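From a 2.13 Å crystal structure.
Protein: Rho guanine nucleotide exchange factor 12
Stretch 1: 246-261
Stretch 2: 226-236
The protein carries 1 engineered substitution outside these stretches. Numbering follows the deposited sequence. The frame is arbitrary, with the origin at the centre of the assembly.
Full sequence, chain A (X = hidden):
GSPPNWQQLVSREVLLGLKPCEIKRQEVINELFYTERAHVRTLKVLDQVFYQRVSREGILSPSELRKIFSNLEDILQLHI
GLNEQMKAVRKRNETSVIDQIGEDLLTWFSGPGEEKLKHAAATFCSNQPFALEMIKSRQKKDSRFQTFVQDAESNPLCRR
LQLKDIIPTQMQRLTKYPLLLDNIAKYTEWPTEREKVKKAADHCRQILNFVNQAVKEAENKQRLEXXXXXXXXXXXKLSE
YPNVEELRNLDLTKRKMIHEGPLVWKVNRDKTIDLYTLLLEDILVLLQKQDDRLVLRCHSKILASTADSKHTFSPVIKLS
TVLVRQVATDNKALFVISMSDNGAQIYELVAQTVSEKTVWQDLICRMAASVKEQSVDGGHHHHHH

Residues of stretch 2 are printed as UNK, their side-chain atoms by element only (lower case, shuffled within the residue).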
ATOM      1  N   GLU A 246      22.198  -0.161 -24.548  1.00 61.16           N
ATOM      2  CA  GLU A 246      21.297   0.459 -23.576  1.00 61.38           C
ATOM      3  C   GLU A 246      19.944  -0.254 -23.548  1.00 61.46           C
ATOM      4  O   GLU A 246      19.433  -0.611 -22.478  1.00 61.88           O
ATOM      5  CB  GLU A 246      21.042   1.932 -23.941  1.00 61.61           C
ATOM      6  CG  GLU A 246      22.042   2.935 -23.388  1.00 61.84           C
ATOM      7  CD  GLU A 246      21.716   4.359 -23.812  1.00 61.71           C
ATOM      8  OE1 GLU A 246      20.738   4.929 -23.277  1.00 62.38           O
ATOM      9  OE2 GLU A 246      22.427   4.906 -24.681  1.00 61.39           O
ATOM     10  N   LEU A 247      19.386  -0.466 -24.739  1.00 61.04           N
ATOM     11  CA  LEU A 247      17.971  -0.792 -24.894  1.00 60.61           C
ATOM     12  C   LEU A 247      17.578  -2.183 -24.405  1.00 60.17           C
ATOM     13  O   LEU A 247      16.543  -2.333 -23.759  1.00 59.78           O
ATOM     14  CB  LEU A 247      17.546  -0.596 -26.350  1.00 60.79           C
ATOM     15  CG  LEU A 247      17.669   0.855 -26.847  1.00 61.12           C
ATOM     16  CD1 LEU A 247      17.513   0.934 -28.369  1.00 61.00           C
ATOM     17  CD2 LEU A 247      16.662   1.780 -26.143  1.00 60.78           C
ATOM     18  N   ARG A 248      18.392  -3.193 -24.706  1.00 59.44           N
ATOM     19  CA  ARG A 248      18.056  -4.575 -24.339  1.00 58.73           C
ATOM     20  C   ARG A 248      18.197  -4.858 -22.836  1.00 57.05           C
ATOM     21  O   ARG A 248      17.513  -5.734 -22.307  1.00 56.30           O
ATOM     22  CB  ARG A 248      18.888  -5.571 -25.157  1.00 59.59           C
ATOM     23  CG  ARG A 248      20.295  -5.776 -24.650  1.00 60.86           C
ATOM     24  CD  ARG A 248      21.246  -6.298 -25.703  1.00 62.42           C
ATOM     25  NE  ARG A 248      22.597  -6.459 -25.170  1.00 63.32           N
ATOM     26  CZ  ARG A 248      23.665  -6.718 -25.907  1.00 64.18           C
ATOM     27  NH1 ARG A 248      23.558  -6.855 -27.225  1.00 64.73           N
ATOM     28  NH2 ARG A 248      24.851  -6.843 -25.322  1.00 64.54           N
ATOM     29  N   ASN A 249      19.074  -4.118 -22.158  1.00 55.27           N
ATOM     30  CA  ASN A 249      19.212  -4.209 -20.704  1.00 53.81           C
ATOM     31  C   ASN A 249      18.315  -3.194 -19.972  1.00 52.58           C
ATOM     32  O   ASN A 249      18.556  -2.863 -18.812  1.00 52.34           O
ATOM     33  CB  ASN A 249      20.680  -4.017 -20.298  1.00 53.78           C
ATOM     34  CG  ASN A 249      21.464  -5.319 -20.308  1.00 54.23           C
ATOM     35  OD1 ASN A 249      21.229  -6.211 -19.487  1.00 54.62           O
ATOM     36  ND2 ASN A 249      22.408  -5.430 -21.232  1.00 54.10           N
ATOM     37  N   LEU A 250      17.268  -2.716 -20.645  1.00 51.08           N
ATOM     38  CA  LEU A 250      16.423  -1.653 -20.106  1.00 49.63           C
ATOM     39  C   LEU A 250      15.768  -2.103 -18.809  1.00 48.55           C
ATOM     40  O   LEU A 250      15.107  -3.145 -18.762  1.00 47.59           O
ATOM     41  CB  LEU A 250      15.334  -1.235 -21.099  1.00 48.84           C
ATOM     42  CG  LEU A 250      14.292  -0.249 -20.552  1.00 48.62           C
ATOM     43  CD1 LEU A 250      14.911   1.119 -20.362  1.00 48.67           C
ATOM     44  CD2 LEU A 250      13.068  -0.181 -21.446  1.00 48.04           C
ATOM     45  N   ASP A 251      15.940  -1.279 -17.783  1.00 47.51           N
ATOM     46  CA  ASP A 251      15.413  -1.556 -16.464  1.00 46.31           C
ATOM     47  C   ASP A 251      14.452  -0.461 -16.011  1.00 45.99           C
ATOM     48  O   ASP A 251      14.876   0.551 -15.448  1.00 45.80           O
ATOM     49  CB  ASP A 251      16.556  -1.704 -15.465  1.00 45.85           C
ATOM     50  CG  ASP A 251      16.120  -2.415 -14.197  1.00 45.29           C
ATOM     51  OD1 ASP A 251      14.911  -2.332 -13.882  1.00 40.52           O
ATOM     52  OD2 ASP A 251      16.906  -3.087 -13.481  1.00 42.88           O
ATOM     53  N   LEU A 252      13.161  -0.692 -16.245  1.00 45.37           N
ATOM     54  CA  LEU A 252      12.094   0.208 -15.791  1.00 46.06           C
ATOM     55  C   LEU A 252      12.192   0.544 -14.298  1.00 45.79           C
ATOM     56  O   LEU A 252      11.955   1.684 -13.908  1.00 45.04           O
ATOM     57  CB  LEU A 252      10.701  -0.380 -16.102  1.00 46.56           C
ATOM     58  CG  LEU A 252      10.437  -1.022 -17.484  1.00 47.52           C
ATOM     59  CD1 LEU A 252       9.067  -1.730 -17.554  1.00 47.48           C
ATOM     60  CD2 LEU A 252      10.561   0.013 -18.592  1.00 48.13           C
ATOM     61  N   THR A 253      12.581  -0.436 -13.474  1.00 45.84           N
ATOM     62  CA  THR A 253      12.548  -0.285 -12.009  1.00 46.54           C
ATOM     63  C   THR A 253      13.524   0.748 -11.439  1.00 47.70           C
ATOM     64  O   THR A 253      13.387   1.156 -10.281  1.00 47.06           O
ATOM     65  CB  THR A 253      12.778  -1.659 -11.295  1.00 46.31           C
ATOM     66  OG1 THR A 253      14.109  -2.128 -11.527  1.00 45.15           O
ATOM     67  CG2 THR A 253      11.885  -2.763 -11.882  1.00 45.98           C
ATOM     68  N   LYS A 254      14.507   1.174 -12.233  1.00 49.36           N
ATOM     69  CA  LYS A 254      15.489   2.159 -11.755  1.00 50.83           C
ATOM     70  C   LYS A 254      15.032   3.605 -11.979  1.00 51.18           C
ATOM     71  O   LYS A 254      15.813   4.542 -11.825  1.00 51.37           O
ATOM     72  CB  LYS A 254      16.880   1.902 -12.362  1.00 51.41           C
ATOM     73  CG  LYS A 254      17.716   0.863 -11.601  1.00 52.37           C
ATOM     74  CD  LYS A 254      18.287   1.401 -10.264  1.00 53.08           C
ATOM     75  CE  LYS A 254      17.475   0.967  -9.036  1.00 52.88           C
ATOM     76  NZ  LYS A 254      17.147  -0.477  -9.041  1.00 52.76           N
ATOM     77  N   ARG A 255      13.763   3.772 -12.331  1.00 51.69           N
ATOM     78  CA  ARG A 255      13.110   5.071 -12.314  1.00 52.63           C
ATOM     79  C   ARG A 255      11.640   4.903 -11.942  1.00 52.72           C
ATOM     80  O   ARG A 255      11.054   3.847 -12.162  1.00 51.58           O
ATOM     81  CB  ARG A 255      13.236   5.745 -13.688  1.00 53.58           C
ATOM     82  CG  ARG A 255      12.514   5.029 -14.847  1.00 54.38           C
ATOM     83  CD  ARG A 255      13.400   4.072 -15.640  1.00 55.83           C
ATOM     84  NE  ARG A 255      14.291   4.798 -16.544  1.00 57.12           N
ATOM     85  CZ  ARG A 255      15.224   4.238 -17.302  1.00 57.53           C
ATOM     86  NH1 ARG A 255      15.437   2.927 -17.270  1.00 57.49           N
ATOM     87  NH2 ARG A 255      15.965   5.006 -18.088  1.00 58.17           N
ATOM     88  N   LYS A 256      11.037   5.950 -11.401  1.00 54.09           N
ATOM     89  CA  LYS A 256       9.635   5.876 -11.000  1.00 55.46           C
ATOM     90  C   LYS A 256       8.716   6.131 -12.190  1.00 55.89           C
ATOM     91  O   LYS A 256       9.058   6.913 -13.073  1.00 55.30           O
ATOM     92  CB  LYS A 256       9.350   6.852  -9.852  1.00 56.18           C
ATOM     93  CG  LYS A 256       9.886   6.352  -8.497  1.00 56.72           C
ATOM     94  CD  LYS A 256       9.362   7.174  -7.316  1.00 57.28           C
ATOM     95  CE  LYS A 256       9.118   6.299  -6.098  1.00 57.65           C
ATOM     96  NZ  LYS A 256       8.861   7.093  -4.863  1.00 57.47           N
ATOM     97  N   MET A 257       7.574   5.436 -12.212  1.00 56.59           N
ATOM     98  CA  MET A 257       6.528   5.623 -13.230  1.00 56.98           C
ATOM     99  C   MET A 257       5.593   6.746 -12.823  1.00 57.45           C
ATOM    100  O   MET A 257       5.186   6.830 -11.664  1.00 57.30           O
ATOM    101  CB  MET A 257       5.728   4.325 -13.425  1.00 57.73           C
ATOM    102  CG  MET A 257       4.401   4.418 -14.230  1.00 58.18           C
ATOM    103  SD  MET A 257       3.691   2.717 -14.515  1.00 60.56           S
ATOM    104  CE  MET A 257       4.696   2.198 -15.759  1.00 60.95           C
ATOM    105  N   ILE A 258       5.265   7.603 -13.789  1.00 57.90           N
ATOM    106  CA  ILE A 258       4.410   8.765 -13.581  1.00 58.06           C
ATOM    107  C   ILE A 258       3.036   8.581 -14.220  1.00 58.42           C
ATOM    108  O   ILE A 258       2.029   9.032 -13.669  1.00 58.18           O
ATOM    109  CB  ILE A 258       5.123  10.014 -14.131  1.00 58.47           C
ATOM    110  CG1 ILE A 258       6.173  10.479 -13.115  1.00 59.04           C
ATOM    111  CG2 ILE A 258       4.127  11.163 -14.463  1.00 58.54           C
ATOM    112  CD1 ILE A 258       7.494   9.747 -13.203  1.00 59.13           C
ATOM    113  N   HIS A 259       2.989   7.915 -15.368  1.00 58.94           N
ATOM    114  CA  HIS A 259       1.732   7.690 -16.072  1.00 59.54           C
ATOM    115  C   HIS A 259       1.773   6.414 -16.918  1.00 58.11           C
ATOM    116  O   HIS A 259       2.841   5.909 -17.250  1.00 56.05           O
ATOM    117  CB  HIS A 259       1.403   8.913 -16.954  1.00 61.45           C
ATOM    118  CG  HIS A 259      -0.045   9.028 -17.299  1.00 64.69           C
ATOM    119  ND1 HIS A 259      -0.601   8.392 -18.387  1.00 67.84           N
ATOM    120  CD2 HIS A 259      -1.061   9.670 -16.679  1.00 67.49           C
ATOM    121  CE1 HIS A 259      -1.896   8.645 -18.430  1.00 69.08           C
ATOM    122  NE2 HIS A 259      -2.203   9.420 -17.405  1.00 69.21           N
ATOM    123  N   GLU A 260       0.596   5.899 -17.250  1.00 58.12           N
ATOM    124  CA  GLU A 260       0.469   4.780 -18.173  1.00 59.53           C
ATOM    125  C   GLU A 260      -0.917   4.731 -18.823  1.00 60.75           C
ATOM    126  O   GLU A 260      -1.911   5.186 -18.243  1.00 61.84           O
ATOM    127  CB  GLU A 260       0.723   3.459 -17.442  1.00 60.18           C
ATOM    128  CG  GLU A 260      -0.381   3.094 -16.463  1.00 60.96           C
ATOM    129  CD  GLU A 260      -0.022   1.931 -15.573  1.00 61.25           C
ATOM    130  OE1 GLU A 260       0.257   0.841 -16.103  1.00 62.43           O
ATOM    131  OE2 GLU A 260      -0.019   2.112 -14.345  1.00 62.04           O
ATOM    132  N   GLY A 261      -0.985   4.171 -20.029  1.00 61.28           N
ATOM    133  CA  GLY A 261      -2.263   3.944 -20.687  1.00 60.80           C
ATOM    134  C   GLY A 261      -2.184   3.317 -22.071  1.00 60.24           C
ATOM    135  O   GLY A 261      -1.096   3.107 -22.609  1.00 59.53           O
ATOM    136  N   UNK A 226       6.410  -5.729 -11.985  1.00 33.83           N
ATOM    137  CA  UNK A 226       5.582  -6.617 -12.798  1.00 34.48           C
ATOM    138  C   UNK A 226       5.791  -6.319 -14.277  1.00 32.94           C
ATOM    139  O   UNK A 226       5.979  -7.228 -15.074  1.00 32.90           O
ATOM    140  c   UNK A 226       4.089  -6.407 -12.463  1.00 34.42           C
ATOM    141  o   UNK A 226       3.396  -8.694 -12.710  1.00 38.76           O
ATOM    142  o   UNK A 226       2.310  -7.230 -13.903  1.00 44.42           O
ATOM    143  c   UNK A 226       3.203  -7.496 -13.065  1.00 36.68           C
ATOM    144  N   UNK A 227       5.739  -5.036 -14.646  1.00 33.00           N
ATOM    145  CA  UNK A 227       5.965  -4.682 -16.041  1.00 32.76           C
ATOM    146  C   UNK A 227       7.381  -5.102 -16.420  1.00 34.26           C
ATOM    147  O   UNK A 227       7.579  -5.751 -17.438  1.00 34.95           O
ATOM    148  c   UNK A 227       4.042  -1.417 -15.929  1.00 34.20           C
ATOM    149  c   UNK A 227       1.927  -3.194 -15.820  1.00 32.23           C
ATOM    150  c   UNK A 227       5.743  -3.195 -16.242  1.00 31.13           C
ATOM    151  c   UNK A 227       2.750  -0.961 -15.761  1.00 35.14           C
ATOM    152  c   UNK A 227       1.693  -1.843 -15.714  1.00 35.47           C
ATOM    153  c   UNK A 227       3.245  -3.642 -16.014  1.00 32.35           C
ATOM    154  o   UNK A 227       0.415  -1.311 -15.552  1.00 38.72           O
ATOM    155  c   UNK A 227       4.321  -2.746 -16.042  1.00 30.48           C
ATOM    156  N   UNK A 228       8.358  -4.804 -15.564  1.00 37.39           N
ATOM    157  CA  UNK A 228       9.760  -5.159 -15.842  1.00 39.48           C
ATOM    158  C   UNK A 228       9.959  -6.646 -16.025  1.00 41.02           C
ATOM    159  O   UNK A 228      10.890  -7.075 -16.722  1.00 40.41           O
ATOM    160  o   UNK A 228      12.114  -3.608 -16.960  1.00 41.88           O
ATOM    161  n   UNK A 228      14.097  -4.535 -16.487  1.00 41.36           N
ATOM    162  c   UNK A 228      12.818  -4.305 -16.232  1.00 41.66           C
ATOM    163  c   UNK A 228      12.236  -4.970 -14.961  1.00 40.22           C
ATOM    164  c   UNK A 228      10.708  -4.665 -14.731  1.00 39.84           C
ATOM    165  N   UNK A 229       9.093  -7.438 -15.406  1.00 43.68           N
ATOM    166  CA  UNK A 229       9.191  -8.903 -15.507  1.00 46.61           C
ATOM    167  C   UNK A 229       8.653  -9.360 -16.862  1.00 47.71           C
ATOM    168  O   UNK A 229       9.277 -10.151 -17.544  1.00 48.35           O
ATOM    169  n   UNK A 229       5.952 -12.592 -14.997  1.00 57.40           N
ATOM    170  c   UNK A 229       8.738 -11.029 -14.111  1.00 48.74           C
ATOM    171  c   UNK A 229       7.848 -11.680 -13.032  1.00 50.76           C
ATOM    172  c   UNK A 229       5.590 -11.694 -14.083  1.00 55.46           C
ATOM    173  n   UNK A 229       4.346 -11.222 -14.101  1.00 56.87           N
ATOM    174  n   UNK A 229       6.448 -11.264 -13.150  1.00 52.56           N
ATOM    175  c   UNK A 229       8.416  -9.567 -14.361  1.00 47.08           C
ATOM    176  N   UNK A 230       7.506  -8.811 -17.253  1.00 50.08           N
ATOM    177  CA  UNK A 230       6.834  -9.172 -18.511  1.00 51.60           C
ATOM    178  C   UNK A 230       7.517  -8.601 -19.785  1.00 51.84           C
ATOM    179  O   UNK A 230       7.208  -9.007 -20.907  1.00 51.23           O
ATOM    180  c   UNK A 230       5.354  -8.743 -18.431  1.00 52.29           C
ATOM    181  n   UNK A 230       2.647  -7.887 -17.295  1.00 55.19           N
ATOM    182  n   UNK A 230       1.280  -6.108 -17.835  1.00 55.63           N
ATOM    183  c   UNK A 230       3.084  -9.288 -17.307  1.00 54.14           C
ATOM    184  c   UNK A 230       1.573  -7.402 -17.926  1.00 56.02           C
ATOM    185  n   UNK A 230       0.788  -8.189 -18.654  1.00 56.95           N
ATOM    186  c   UNK A 230       4.601  -9.410 -17.251  1.00 53.33           C
ATOM    187  N   UNK A 231       8.455  -7.673 -19.584  1.00 52.28           N
ATOM    188  CA  UNK A 231       9.217  -7.031 -20.659  1.00 51.71           C
ATOM    189  C   UNK A 231       9.964  -8.056 -21.517  1.00 51.37           C
ATOM    190  O   UNK A 231      10.725  -8.875 -21.003  1.00 50.95           O
ATOM    191  c   UNK A 231       9.996  -3.793 -21.261  1.00 50.55           C
ATOM    192  c   UNK A 231      12.231  -4.485 -20.274  1.00 50.76           C
ATOM    193  c   UNK A 231      10.202  -6.009 -20.050  1.00 51.70           C
ATOM    194  c   UNK A 231      10.921  -4.975 -20.932  1.00 51.35           C
ATOM    195  N   UNK A 232       9.743  -7.981 -22.831  1.00 51.60           N
ATOM    196  CA  UNK A 232      10.270  -8.947 -23.804  1.00 51.16           C
ATOM    197  C   UNK A 232      11.183  -8.252 -24.826  1.00 51.89           C
ATOM    198  O   UNK A 232      10.707  -7.659 -25.798  1.00 51.56           O
ATOM    199  o   UNK A 232       8.797 -11.178 -26.410  1.00 49.00           O
ATOM    200  o   UNK A 232      10.781 -10.988 -25.622  1.00 48.11           O
ATOM    201  c   UNK A 232       9.577 -10.658 -25.583  1.00 49.48           C
ATOM    202  c   UNK A 232       9.108  -9.660 -24.523  1.00 50.62           C
ATOM    203  N   UNK A 233      12.493  -8.339 -24.593  1.00 52.68           N
ATOM    204  CA  UNK A 233      13.500  -7.867 -25.545  1.00 53.31           C
ATOM    205  C   UNK A 233      14.044  -9.052 -26.362  1.00 53.66           C
ATOM    206  O   UNK A 233      15.189  -9.473 -26.176  1.00 54.23           O
ATOM    207  c   UNK A 233      14.152  -5.953 -24.023  1.00 52.73           C
ATOM    208  o   UNK A 233      15.245  -7.976 -23.815  1.00 53.12           O
ATOM    209  c   UNK A 233      14.660  -7.128 -24.811  1.00 53.19           C
ATOM    210  N   UNK A 234      13.213  -9.581 -27.261  1.00 53.81           N
ATOM    211  CA  UNK A 234      13.576 -10.754 -28.067  1.00 53.85           C
ATOM    212  C   UNK A 234      14.239 -10.347 -29.385  1.00 53.93           C
ATOM    213  O   UNK A 234      15.101 -11.063 -29.895  1.00 53.66           O
ATOM    214  c   UNK A 234      12.347 -11.631 -28.347  1.00 53.81           C
ATOM    215  o   UNK A 234      12.202 -12.635 -27.359  1.00 53.11           O
ATOM    216  N   UNK A 235      13.834  -9.196 -29.921  1.00 54.41           N
ATOM    217  CA  UNK A 235      14.353  -8.687 -31.193  1.00 54.66           C
ATOM    218  C   UNK A 235      15.807  -8.194 -31.091  1.00 55.07           C
ATOM    219  O   UNK A 235      16.605  -8.444 -31.991  1.00 54.72           O
ATOM    220  c   UNK A 235      13.447  -7.569 -31.719  1.00 54.60           C
ATOM    221  o   UNK A 235      12.090  -7.981 -31.734  1.00 54.23           O
ATOM    222  N   UNK A 236      16.139  -7.488 -30.007  1.00 55.69           N
ATOM    223  CA  UNK A 236      17.534  -7.123 -29.703  1.00 55.87           C
ATOM    224  C   UNK A 236      18.178  -8.218 -28.840  1.00 56.00           C
ATOM    225  O   UNK A 236      19.400  -8.281 -28.694  1.00 56.01           O
ATOM    226  c   UNK A 236      17.660  -4.478 -29.824  1.00 55.38           C
ATOM    227  c   UNK A 236      17.618  -5.764 -28.979  1.00 55.71           C
ATOM    228  c   UNK A 236      17.650  -3.260 -28.902  1.00 55.29           C
ATOM    229  c   UNK A 236      18.864  -4.420 -30.765  1.00 54.72           C
TER

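Position 226 carries two side-chain carbons, the second bearing two oxygens, and its CA-to-CB bond points away from stretch 1: a carboxylate one methylene from the backbone, Asp226. Position 227 has one carbon leading to a six-carbon ring with a single oxygen, so it is Tyr227. Its CB lies 3.9 Å from Leu252 CD1, and the edge of its ring faces Met257, with CD2 3.7 Å from Met257 CE. The modelled 2.2 Å between Tyr227 OH and Glu260 OE1 is too short to interpret.

At 228 three carbons end in one oxygen and one nitrogen, the mark of a primary amide; the chain length gives Gln228. The partners support the modelled amide orientation: Leu250 O, which can only accept, lies 2.9 Å from Gln228 NE2, and Leu252 N, which can only donate, lies 3.2 Å from Gln228 OE1; a flipped amide would set donor against donor and acceptor against acceptor.

Position 229 shows three carbons, a nitrogen, and a carbon carrying two more nitrogens. This guanidinium identifies Arg229, which turns from stretch 1 and forms a salt bridge, NH2 to Asp226 OD1, at 3.0 Å. Position 230 repeats the pattern and is Arg230; its NE is 3.5 Å from Asp226 OD2, but the oxygen lies well out of the guanidinium plane, so only the charges interact.

Position 231 has four carbons forked at the second, hence Leu231. It is the first residue to leave helical phi/psi, and its CD2 comes 3.5 Å from Leu250 O. Position 232, two carbons with two oxygens on the second, is Asp232, out of reach of stretch 1. At 233 one carbon bears both an oxygen and a carbon: Thr233, with OG1 3.5 Å from Arg248 O.

Positions 234 and 235 each hold one carbon and one oxygen, giving Ser234 and Ser235. Neither reaches stretch 1; Ser234 OG instead donates to Asp232 OD1 at 2.8 Å. Position 236, again four carbons forked at the second, is Leu236, whose CD1 packs 3.7 Å from Leu247 CB.

The contact, burying 621 Å² in total, is organized around Gln228. Its NE2 donates to Leu250 O with an N-H...O angle of 170°, while OE1 accepts from Leu252 N at 154°. One side chain thus satisfies two backbone groups flanking Asp251, much as a neighbouring strand might. Apolar packing extends the interface: Leu252 meets Tyr227 and Leu231, with its CD1 4.3 Å from Leu231 CD1. Leu236 covers Leu247 and Arg248, and Leu236 CB lies 4.0 Å from Arg248 CB.

Stretch 2 226-236: DYQRRLDTSSL
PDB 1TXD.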